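Local coordinates for protein putative ribose operon repressor (Burkholderia thailandensis, PDB 3EGC) that probably represses transcription by binding operator DNA, as a putative ribose operon repressor of the LacI family with a sugar-binding-type periplasmic-binding-protein domain, at residues T115-L120 with K145-A150; R123-I128 with D215-S220. All blocks are in the same frame, centred on the assembly; numbering follows the deposited sequence.

Contact 1 (T115-L120 with K145-A150); sequences TAVEYL and KGFRAA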
loop_
_atom_site.group_PDB
_atom_site.type_symbol
_atom_site.label_atom_id
_atom_site.label_comp_id
_atom_site.label_asym_id
_atom_site.label_seq_id
_atom_site.Cartn_x
_atom_site.Cartn_y
_atom_site.Cartn_z
ATOM N N THR A 115 21.690 11.520 -7.592
ATOM C CA THR A 115 21.382 12.672 -6.776
ATOM C C THR A 115 21.393 12.277 -5.290
ATOM O O THR A 115 21.969 12.978 -4.485
ATOM C CB THR A 115 20.019 13.308 -7.127
ATOM O OG1 THR A 115 20.026 13.750 -8.478
ATOM C CG2 THR A 115 19.691 14.544 -6.210
ATOM N N ALA A 116 20.796 11.121 -4.951
ATOM C CA ALA A 116 20.758 10.708 -3.557
ATOM C C ALA A 116 22.142 10.377 -3.018
ATOM O O ALA A 116 22.503 10.706 -1.891
ATOM C CB ALA A 116 19.819 9.571 -3.385
ATOM N N VAL A 117 22.936 9.700 -3.833
ATOM C CA VAL A 117 24.308 9.382 -3.399
ATOM C C VAL A 117 25.202 10.628 -3.300
ATOM O O VAL A 117 26.069 10.694 -2.446
ATOM C CB VAL A 117 24.915 8.298 -4.271
ATOM C CG1 VAL A 117 26.454 8.181 -4.062
ATOM C CG2 VAL A 117 24.163 6.959 -4.038
ATOM N N GLU A 118 24.978 11.609 -4.162
ATOM C CA GLU A 118 25.769 12.844 -4.149
ATOM C C GLU A 118 25.493 13.655 -2.915
ATOM O O GLU A 118 26.372 14.371 -2.405
ATOM C CB GLU A 118 25.454 13.705 -5.359
ATOM C CG GLU A 118 25.899 13.089 -6.665
ATOM C CD GLU A 118 25.757 14.062 -7.831
ATOM O OE1 GLU A 118 24.668 14.638 -7.988
ATOM O OE2 GLU A 118 26.735 14.236 -8.598
ATOM N N TYR A 119 24.248 13.558 -2.460
ATOM C CA TYR A 119 23.876 14.086 -1.202
ATOM C C TYR A 119 24.636 13.443 -0.036
ATOM O O TYR A 119 25.049 14.141 0.889
ATOM C CB TYR A 119 22.378 13.921 -1.009
ATOM C CG TYR A 119 21.889 14.230 0.386
ATOM C CD1 TYR A 119 21.511 15.494 0.723
ATOM C CD2 TYR A 119 21.869 13.273 1.355
ATOM C CE1 TYR A 119 21.021 15.804 2.011
ATOM C CE2 TYR A 119 21.406 13.555 2.621
ATOM C CZ TYR A 119 20.976 14.818 2.926
ATOM O OH TYR A 119 20.543 15.107 4.188
ATOM N N LEU A 120 24.797 12.128 -0.058
ATOM C CA LEU A 120 25.558 11.430 0.964
ATOM C C LEU A 120 27.032 11.832 0.966
ATOM O O LEU A 120 27.658 11.938 2.010
ATOM C CB LEU A 120 25.423 9.955 0.756
ATOM C CG LEU A 120 24.141 9.316 1.240
ATOM C CD1 LEU A 120 24.176 7.872 0.785
ATOM C CD2 LEU A 120 24.031 9.415 2.742
ATOM N N LYS A 145 23.772 1.758 -11.341
ATOM C CA LYS A 145 24.487 2.649 -12.266
ATOM C C LYS A 145 24.604 4.126 -11.794
ATOM O O LYS A 145 25.667 4.759 -11.954
ATOM C CB LYS A 145 23.817 2.608 -13.634
ATOM C CG LYS A 145 24.361 3.566 -14.644
ATOM C CD LYS A 145 23.742 3.322 -16.031
ATOM C CE LYS A 145 24.280 4.358 -17.033
ATOM N NZ LYS A 145 23.667 4.283 -18.397
ATOM N N GLY A 146 23.511 4.653 -11.223
ATOM C CA GLY A 146 23.496 6.010 -10.691
ATOM C C GLY A 146 24.431 6.149 -9.511
ATOM O O GLY A 146 25.158 7.135 -9.378
ATOM N N PHE A 147 24.443 5.115 -8.683
ATOM C CA PHE A 147 25.361 5.039 -7.586
ATOM C C PHE A 147 26.819 5.103 -8.066
ATOM O O PHE A 147 27.605 5.940 -7.610
ATOM C CB PHE A 147 25.073 3.817 -6.770
ATOM C CG PHE A 147 26.195 3.415 -5.852
ATOM C CD1 PHE A 147 26.376 4.079 -4.633
ATOM C CD2 PHE A 147 27.050 2.371 -6.190
ATOM C CE1 PHE A 147 27.336 3.716 -3.763
ATOM C CE2 PHE A 147 28.062 2.003 -5.317
ATOM C CZ PHE A 147 28.191 2.667 -4.080
ATOM N N ARG A 148 27.149 4.294 -9.051
ATOM C CA ARG A 148 28.529 4.206 -9.516
ATOM C C ARG A 148 28.959 5.510 -10.167
ATOM O O ARG A 148 30.140 5.913 -10.054
ATOM C CB ARG A 148 28.739 3.053 -10.492
ATOM C CG ARG A 148 28.626 1.654 -9.888
ATOM C CD ARG A 148 29.068 0.611 -10.967
ATOM N NE ARG A 148 28.799 -0.772 -10.563
ATOM C CZ ARG A 148 29.639 -1.515 -9.847
ATOM N NH1 ARG A 148 30.818 -1.003 -9.429
ATOM N NH2 ARG A 148 29.279 -2.751 -9.522
ATOM N N ALA A 149 28.022 6.163 -10.850
ATOM C CA ALA A 149 28.348 7.369 -11.559
ATOM C C ALA A 149 28.630 8.486 -10.558
ATOM O O ALA A 149 29.487 9.328 -10.801
ATOM C CB ALA A 149 27.227 7.763 -12.526
ATOM N N ALA A 150 27.907 8.500 -9.446
ATOM C CA ALA A 150 28.121 9.518 -8.408
ATOM C C ALA A 150 29.477 9.295 -7.730
ATOM O O ALA A 150 30.234 10.205 -7.505
ATOM C CB ALA A 150 26.992 9.464 -7.333
#
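V117 sends its two methyl groups to two different residues of helix 138-153, one to A150 and the other to F147. CG1, anti to the backbone N (chi1 166°), lies 3.6 Å from A150 CB. CG2, anti to the carbonyl carbon, comes within 3.7 Å of F147 CD1 and lies near the ring plane, so the phenyl group is met at its edge and this pair is not a methyl-over-face contact. The F147 ring also packs on L191 of strand 189-192, which V117 touches as well. On the other flank of V117, E118 CG approaches A150 CB at 3.8 Å; here the aliphatic part of the glutamate does the touching. The single methyl of A150 is thus shared by V117 and E118. No hydrogen bond links the segments, and V117, F147 and A150 are buried, which identifies the contact as apolar packing. The local axes approach to 8.5 Å and cross at -40°, with V117 and F147 CA atoms 6.1 Å apart, a separation bridged by side chains. Both helices run in broadly the same direction and lie against strand 189-192 through V117 and F147, as neighbouring helices do on one face of a parallel sheet in the Rossmann-like lobes of LacI-family and periplasmic binding proteins.

Contact 2 (R123-I128 with D215-S220); sequences RGHTRI and DVEIVS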
loop_
_atom_site.group_PDB
_atom_site.type_symbol
_atom_site.label_atom_id
_atom_site.label_comp_id
_atom_site.label_asym_id
_atom_site.label_seq_id
_atom_site.Cartn_x
_atom_site.Cartn_y
_atom_site.Cartn_z
ATOM N N ARG A 123 27.678 15.125 2.404
ATOM C CA ARG A 123 27.663 15.066 3.860
ATOM C C ARG A 123 28.972 14.625 4.462
ATOM O O ARG A 123 29.132 14.704 5.668
ATOM C CB ARG A 123 26.554 14.144 4.382
ATOM C CG ARG A 123 25.300 14.857 4.621
ATOM C CD ARG A 123 24.136 13.897 4.836
ATOM N NE ARG A 123 24.026 13.440 6.214
ATOM C CZ ARG A 123 23.540 14.192 7.205
ATOM N NH1 ARG A 123 23.177 15.453 6.976
ATOM N NH2 ARG A 123 23.421 13.689 8.428
ATOM N N GLY A 124 29.879 14.109 3.639
ATOM C CA GLY A 124 31.120 13.573 4.158
ATOM C C GLY A 124 31.268 12.063 4.177
ATOM O O GLY A 124 32.200 11.555 4.803
ATOM N N HIS A 125 30.372 11.335 3.502
ATOM C CA HIS A 125 30.526 9.865 3.418
ATOM C C HIS A 125 31.493 9.474 2.313
ATOM O O HIS A 125 31.410 10.020 1.225
ATOM C CB HIS A 125 29.185 9.133 3.231
ATOM C CG HIS A 125 28.283 9.214 4.421
ATOM N ND1 HIS A 125 28.458 8.443 5.548
ATOM C CD2 HIS A 125 27.188 9.979 4.650
ATOM C CE1 HIS A 125 27.516 8.747 6.432
ATOM N NE2 HIS A 125 26.721 9.662 5.897
ATOM N N THR A 126 32.389 8.534 2.597
ATOM C CA THR A 126 33.287 8.041 1.567
ATOM C C THR A 126 33.160 6.511 1.398
ATOM O O THR A 126 33.384 5.972 0.338
ATOM C CB THR A 126 34.759 8.419 1.876
ATOM O OG1 THR A 126 35.152 7.846 3.150
ATOM C CG2 THR A 126 34.937 9.936 1.864
ATOM N N ARG A 127 32.818 5.827 2.475
ATOM C CA ARG A 127 32.517 4.398 2.423
ATOM C C ARG A 127 31.017 4.258 2.178
ATOM O O ARG A 127 30.222 4.188 3.119
ATOM C CB ARG A 127 32.930 3.711 3.718
ATOM C CG ARG A 127 34.490 3.490 3.838
ATOM C CD ARG A 127 34.845 2.812 5.183
ATOM N NE ARG A 127 34.979 3.799 6.282
ATOM C CZ ARG A 127 34.657 3.571 7.549
ATOM N NH1 ARG A 127 34.813 4.536 8.468
ATOM N NH2 ARG A 127 34.173 2.381 7.901
ATOM N N ILE A 128 30.630 4.222 0.906
ATOM C CA ILE A 128 29.233 4.177 0.601
ATOM C C ILE A 128 28.834 2.908 -0.144
ATOM O O ILE A 128 29.453 2.564 -1.130
ATOM C CB ILE A 128 28.796 5.436 -0.186
ATOM C CG1 ILE A 128 29.113 6.684 0.644
ATOM C CG2 ILE A 128 27.327 5.352 -0.525
ATOM C CD1 ILE A 128 28.802 7.973 -0.070
ATOM N N ASP A 215 26.039 5.347 13.103
ATOM C CA ASP A 215 26.735 4.196 12.485
ATOM C C ASP A 215 26.546 4.053 10.970
ATOM O O ASP A 215 27.514 3.823 10.256
ATOM C CB ASP A 215 26.335 2.888 13.175
ATOM C CG ASP A 215 26.770 2.828 14.641
ATOM O OD1 ASP A 215 27.832 3.381 14.991
ATOM O OD2 ASP A 215 26.055 2.229 15.450
ATOM N N VAL A 216 25.319 4.189 10.480
ATOM C CA VAL A 216 25.017 4.066 9.036
ATOM C C VAL A 216 23.903 4.998 8.645
ATOM O O VAL A 216 22.842 4.959 9.256
ATOM C CB VAL A 216 24.563 2.597 8.714
ATOM C CG1 VAL A 216 24.020 2.402 7.268
ATOM C CG2 VAL A 216 25.693 1.546 9.079
ATOM N N GLU A 217 24.130 5.853 7.659
ATOM C CA GLU A 217 23.040 6.634 7.066
ATOM C C GLU A 217 22.458 5.926 5.837
ATOM O O GLU A 217 23.069 4.986 5.305
ATOM C CB GLU A 217 23.437 8.103 6.801
ATOM C CG GLU A 217 23.447 8.964 8.106
ATOM C CD GLU A 217 23.961 10.397 7.927
ATOM O OE1 GLU A 217 24.257 10.850 6.804
ATOM O OE2 GLU A 217 24.042 11.113 8.934
ATOM N N ILE A 218 21.262 6.354 5.432
ATOM C CA ILE A 218 20.502 5.710 4.381
ATOM C C ILE A 218 19.745 6.692 3.511
ATOM O O ILE A 218 19.019 7.552 4.023
ATOM C CB ILE A 218 19.445 4.704 4.960
ATOM C CG1 ILE A 218 20.140 3.591 5.763
ATOM C CG2 ILE A 218 18.549 4.137 3.818
ATOM C CD1 ILE A 218 19.137 2.567 6.457
ATOM N N VAL A 219 19.911 6.580 2.192
ATOM C CA VAL A 219 18.980 7.270 1.300
ATOM C C VAL A 219 18.237 6.164 0.555
ATOM O O VAL A 219 18.825 5.135 0.268
ATOM C CB VAL A 219 19.689 8.256 0.324
ATOM C CG1 VAL A 219 20.293 9.368 1.103
ATOM C CG2 VAL A 219 20.838 7.507 -0.552
ATOM N N SER A 220 16.967 6.401 0.249
ATOM C CA SER A 220 16.093 5.395 -0.266
ATOM C C SER A 220 15.278 5.942 -1.437
ATOM O O SER A 220 15.040 7.149 -1.497
ATOM C CB SER A 220 15.138 4.941 0.837
ATOM O OG SER A 220 14.268 3.905 0.397
#
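A Schellman motif ends helix 109-122, with G124 at positive phi (106°), and the residues flanking that glycine, R123 and H125, both hold the carboxylate of E217 at the start of strand 217-221. R123 grips it side-on in a bidentate salt bridge. Its NE donates to E217 OE1 at 2.7 Å, and its NH2 donates to E217 OE2, also at 2.7 Å and nearly straight (176°). Both oxygens are met on their syn sides and lie close to the guanidinium plane, yet the two flat groups are twisted 36° apart. The arginine chain bends at chi3, which turns the NE edge onto the acid. H125 adds a third bond, from NE2 to E217 OE1 at 2.9 Å, with the oxygen close to the imidazole plane but the nitrogen well above the carboxylate plane. NE and NE2 reach OE1 from opposite faces of that plane, so this oxygen accepts twice and three bonds in all fix the carboxylate's rotation. The positive guanidinium probably helps keep the glutamate ionised. H125 ND1 is hydrogen-bonded to T188 OG1, which ties down the far side of the ring. The cluster lies at the surface, where the imidazole packs on L120 of helix 109-122 and A189 of strand 189-192, while the E217 backbone is hydrogen-bonded to T188 and L190, pairing strand 217-221 with strand 189-192.

How the contacts relate
From the N terminus the chain runs through helix 109-122, which supplies 115-120, then the loop 123-128 that leads into strand 128-131, helix 138-153 with 145-150, and much later 215-220. Contact 1 closes the short excursion through strand 128-131, with 24 residues between its segments; contact 2 closes a longer one, with 86. The segments alternate, so the two closures cross without nesting. Their centres are about 11 Å apart and they touch directly: L120 O and H125 N, 3.2 Å apart, probably form a hydrogen bond, and A116 CB packs 3.6 Å from V219 CG2. Contact 1 ties helix 109-122 to helix 138-153, and contact 2 ties the loop after helix 109-122 to the start of strand 217-221.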